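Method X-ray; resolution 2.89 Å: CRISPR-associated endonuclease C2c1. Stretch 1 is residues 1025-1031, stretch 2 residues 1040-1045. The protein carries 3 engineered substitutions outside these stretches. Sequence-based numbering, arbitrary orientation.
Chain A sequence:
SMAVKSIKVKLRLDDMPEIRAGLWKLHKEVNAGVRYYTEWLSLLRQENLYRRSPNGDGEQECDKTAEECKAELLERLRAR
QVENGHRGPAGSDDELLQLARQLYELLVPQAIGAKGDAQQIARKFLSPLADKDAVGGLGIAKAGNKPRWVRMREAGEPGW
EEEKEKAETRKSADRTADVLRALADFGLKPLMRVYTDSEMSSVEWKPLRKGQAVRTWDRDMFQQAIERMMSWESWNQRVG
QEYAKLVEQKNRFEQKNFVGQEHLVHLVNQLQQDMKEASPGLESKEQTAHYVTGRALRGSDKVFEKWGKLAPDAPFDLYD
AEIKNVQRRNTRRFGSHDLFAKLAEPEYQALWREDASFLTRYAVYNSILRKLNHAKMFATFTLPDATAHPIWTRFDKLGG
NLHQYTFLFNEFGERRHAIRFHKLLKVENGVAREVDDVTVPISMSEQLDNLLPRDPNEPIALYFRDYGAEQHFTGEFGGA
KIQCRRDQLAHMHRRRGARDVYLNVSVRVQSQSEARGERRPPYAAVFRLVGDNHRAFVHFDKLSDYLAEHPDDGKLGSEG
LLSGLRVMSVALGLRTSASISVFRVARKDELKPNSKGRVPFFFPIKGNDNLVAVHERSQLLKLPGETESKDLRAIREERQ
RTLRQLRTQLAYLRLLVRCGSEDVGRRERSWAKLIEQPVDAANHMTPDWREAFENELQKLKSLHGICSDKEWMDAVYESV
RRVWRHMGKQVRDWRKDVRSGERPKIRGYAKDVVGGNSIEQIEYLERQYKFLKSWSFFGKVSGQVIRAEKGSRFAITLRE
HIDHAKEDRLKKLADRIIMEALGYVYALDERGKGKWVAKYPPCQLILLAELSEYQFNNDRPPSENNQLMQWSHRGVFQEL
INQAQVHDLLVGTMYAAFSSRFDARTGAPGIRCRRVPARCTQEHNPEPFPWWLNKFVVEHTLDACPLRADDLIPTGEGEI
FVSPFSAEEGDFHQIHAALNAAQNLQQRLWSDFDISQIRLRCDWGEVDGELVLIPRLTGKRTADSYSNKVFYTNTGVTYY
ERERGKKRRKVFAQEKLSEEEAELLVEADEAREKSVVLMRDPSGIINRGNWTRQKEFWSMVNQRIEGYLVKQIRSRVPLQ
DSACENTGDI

Stretch 1 (1025-1031) SYSNKVF
Stretch 2 (1040-1045) YERERG

Two very short polar contacts pin this small antiparallel pairing, one in the backbone and one between side chains. Arg1042 N donates to Val1030 O at 2.5 Å with an N-H...acceptor angle of 149°, and Lys1029 NZ meets Glu1041 OE1 at 2.4 Å in a hydrogen-bonded salt bridge. Both are very short, and they fix the design: one backbone bond sets the register and one charged pair clamps the side.

Ser1025 and Tyr1026 are helical, in a helix that begins earlier in the chain. Stretch 1 reverses through a type I beta turn from Tyr1026 to Lys1029, closed by a weak backbone bond, Lys1029 N to Tyr1026 O, 3.3 Å. Ser1027 (-63/-52) and Asn1028 (-81/14) are its central residues; from Lys1029 (-127/155) through Val1030 (-150/154) to Phe1031 (-115/132) the chain is extended. Stretch 2 enters as a strand at Tyr1040 (-134/150) and Glu1041 (-84/146), runs antiparallel to stretch 1, continues irregularly through Arg1042 (-117/-169), Glu1043 (-142/58) and Arg1044 (-135/-15), and stays beside stretch 1. The register sets Phe1031 against Glu1041 as a non-hydrogen-bonded bridge, CA to CA 4.5 Å, then Val1030 against Arg1042 at 5.0 Å between CA atoms, Lys1029 CA against Glu1043 CA at 4.6 Å, and, skipping Arg1044, Asn1028 CA against Gly1045 CA at 4.1 Å. CA-H...O contacts reinforce the close approach: Phe1031 CA to Tyr1040 O is 3.1 Å, Glu1041 CA to Val1030 O 3.3 Å, and Lys1029 CA to Arg1042 O 3.6 Å.

Glu1041 and Phe1031 share one face of the sheet. Glu1041 (m, t, chi3 -30°) lays its CG 3.4 Å from Phe1031 CE1, approaching the buried ring obliquely, while its carboxylate reaches onward. OE2 lies at the edge of the Tyr1026 ring, near its plane, 3.5 Å from CE1, where the ring hydrogens offer a favourable electrostatic partner. Phe1031 and Tyr1026 both have chi1 m, with chi2 of -86° and -82°. Lys1029 points away overall, though its CB lies 3.6 Å from Arg1042 O; chi1 m, chi2 -126°, chi3 m and chi4 t bring its NZ to Glu1041 OE1, and a long, flexible side chain suits that detour.

Val1030, buried and with chi1 at 105°, supplies a compact hydrophobic branch: its CG1 lies over one face of the Arg1042 guanidinium, 3.7 Å from NH1. Arg1042 (m, -142°, m, 98°) can cover an apolar neighbour while its NE is hydrogen-bonded elsewhere in the structure.

At the far end Gly1045 closes against the turn, its CA 3.7 Å from Ser1027 O. Its phi of 66° favours glycine, and a CB there would stand 3.5 Å from Asn1028 CA, a tight fit. Glu1043 (m, t, -3°) and Arg1044 (m, m, 145°, 89°) point away and stay exposed, joined by a weak Arg1044 NE to Glu1043 O bond of 3.0 Å. Altogether 534 Å² is buried, both sides summed.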

# COMPACT_ATOMS: atom_id res chain seq x y z
N SER A 1025 21.00 -28.35 -6.52
CA SER A 1025 22.39 -28.22 -6.13
C SER A 1025 22.75 -28.99 -4.87
O SER A 1025 23.80 -29.63 -4.83
CB SER A 1025 22.74 -26.74 -5.94
OG SER A 1025 22.33 -25.97 -7.06
N TYR A 1026 21.91 -28.96 -3.83
CA TYR A 1026 22.29 -29.46 -2.52
C TYR A 1026 21.46 -30.64 -2.04
O TYR A 1026 21.58 -31.03 -0.87
CB TYR A 1026 22.21 -28.33 -1.49
CG TYR A 1026 23.06 -27.12 -1.83
CD1 TYR A 1026 24.42 -27.09 -1.54
CD2 TYR A 1026 22.50 -26.01 -2.44
CE1 TYR A 1026 25.19 -25.99 -1.85
CE2 TYR A 1026 23.26 -24.90 -2.75
CZ TYR A 1026 24.61 -24.90 -2.46
OH TYR A 1026 25.37 -23.79 -2.77
N SER A 1027 20.62 -31.23 -2.90
CA SER A 1027 19.83 -32.38 -2.47
C SER A 1027 20.74 -33.55 -2.09
O SER A 1027 20.62 -34.12 -0.99
CB SER A 1027 18.86 -32.80 -3.56
OG SER A 1027 19.55 -33.29 -4.70
N ASN A 1028 21.65 -33.92 -2.98
CA ASN A 1028 22.56 -35.04 -2.77
C ASN A 1028 23.75 -34.70 -1.88
O ASN A 1028 24.70 -35.49 -1.83
CB ASN A 1028 23.05 -35.57 -4.12
CG ASN A 1028 23.59 -34.47 -5.01
OD1 ASN A 1028 23.12 -33.33 -4.99
ND2 ASN A 1028 24.60 -34.80 -5.82
N LYS A 1029 23.73 -33.57 -1.18
CA LYS A 1029 24.89 -33.07 -0.47
C LYS A 1029 24.55 -32.79 0.98
O LYS A 1029 23.40 -32.52 1.33
CB LYS A 1029 25.45 -31.81 -1.15
CG LYS A 1029 25.60 -31.94 -2.65
CD LYS A 1029 27.01 -31.62 -3.11
CE LYS A 1029 27.35 -30.16 -2.86
NZ LYS A 1029 28.72 -29.82 -3.33
N VAL A 1030 25.58 -32.83 1.83
CA VAL A 1030 25.42 -32.67 3.27
C VAL A 1030 26.70 -32.02 3.81
O VAL A 1030 27.77 -32.13 3.21
CB VAL A 1030 25.11 -34.04 3.93
CG1 VAL A 1030 26.33 -34.59 4.66
CG2 VAL A 1030 23.89 -33.94 4.83
N PHE A 1031 26.58 -31.33 4.94
CA PHE A 1031 27.65 -30.49 5.47
C PHE A 1031 28.16 -31.02 6.80
O PHE A 1031 27.37 -31.28 7.71
CB PHE A 1031 27.19 -29.04 5.65
CG PHE A 1031 26.63 -28.42 4.41
CD1 PHE A 1031 27.47 -27.81 3.49
CD2 PHE A 1031 25.27 -28.44 4.16
CE1 PHE A 1031 26.95 -27.24 2.35
CE2 PHE A 1031 24.76 -27.86 3.02
CZ PHE A 1031 25.60 -27.26 2.12
N TYR A 1040 31.72 -27.89 5.58
CA TYR A 1040 32.20 -28.37 4.29
C TYR A 1040 31.23 -29.41 3.74
O TYR A 1040 30.59 -30.15 4.49
CB TYR A 1040 33.60 -28.98 4.41
CG TYR A 1040 34.58 -28.13 5.19
CD1 TYR A 1040 35.32 -27.15 4.56
CD2 TYR A 1040 34.74 -28.31 6.55
CE1 TYR A 1040 36.21 -26.37 5.27
CE2 TYR A 1040 35.63 -27.53 7.27
CZ TYR A 1040 36.36 -26.56 6.62
OH TYR A 1040 37.25 -25.78 7.32
N GLU A 1041 31.16 -29.49 2.41
CA GLU A 1041 30.17 -30.33 1.75
C GLU A 1041 30.64 -31.78 1.63
O GLU A 1041 31.83 -32.05 1.45
CB GLU A 1041 29.84 -29.80 0.35
CG GLU A 1041 29.42 -28.34 0.31
CD GLU A 1041 29.33 -27.81 -1.12
OE1 GLU A 1041 30.08 -28.31 -1.98
OE2 GLU A 1041 28.51 -26.90 -1.37
N ARG A 1042 29.69 -32.70 1.73
CA ARG A 1042 29.89 -34.12 1.43
C ARG A 1042 28.99 -34.49 0.25
O ARG A 1042 28.41 -33.63 -0.42
CB ARG A 1042 29.60 -34.99 2.65
CG ARG A 1042 30.79 -35.13 3.59
CD ARG A 1042 30.89 -36.53 4.18
NE ARG A 1042 29.95 -36.78 5.28
CZ ARG A 1042 28.78 -37.39 5.14
NH1 ARG A 1042 28.00 -37.57 6.20
NH2 ARG A 1042 28.38 -37.82 3.96
N GLU A 1043 28.87 -35.80 -0.01
CA GLU A 1043 28.16 -36.29 -1.19
C GLU A 1043 27.37 -37.56 -0.86
O GLU A 1043 27.55 -38.61 -1.47
CB GLU A 1043 29.14 -36.56 -2.33
CG GLU A 1043 29.79 -35.32 -2.91
CD GLU A 1043 30.93 -35.64 -3.84
OE1 GLU A 1043 31.26 -36.84 -3.99
OE2 GLU A 1043 31.51 -34.70 -4.42
N ARG A 1044 26.46 -37.47 0.10
CA ARG A 1044 25.63 -38.62 0.45
C ARG A 1044 24.15 -38.31 0.64
O ARG A 1044 23.35 -39.26 0.64
CB ARG A 1044 26.16 -39.31 1.71
CG ARG A 1044 27.55 -39.90 1.56
CD ARG A 1044 27.57 -41.02 0.53
NE ARG A 1044 28.83 -41.03 -0.21
CZ ARG A 1044 29.91 -41.70 0.16
NH1 ARG A 1044 31.01 -41.65 -0.58
NH2 ARG A 1044 29.90 -42.43 1.27
N GLY A 1045 23.74 -37.06 0.79
CA GLY A 1045 22.34 -36.72 0.93
C GLY A 1045 21.68 -37.23 2.20
O GLY A 1045 20.63 -36.75 2.61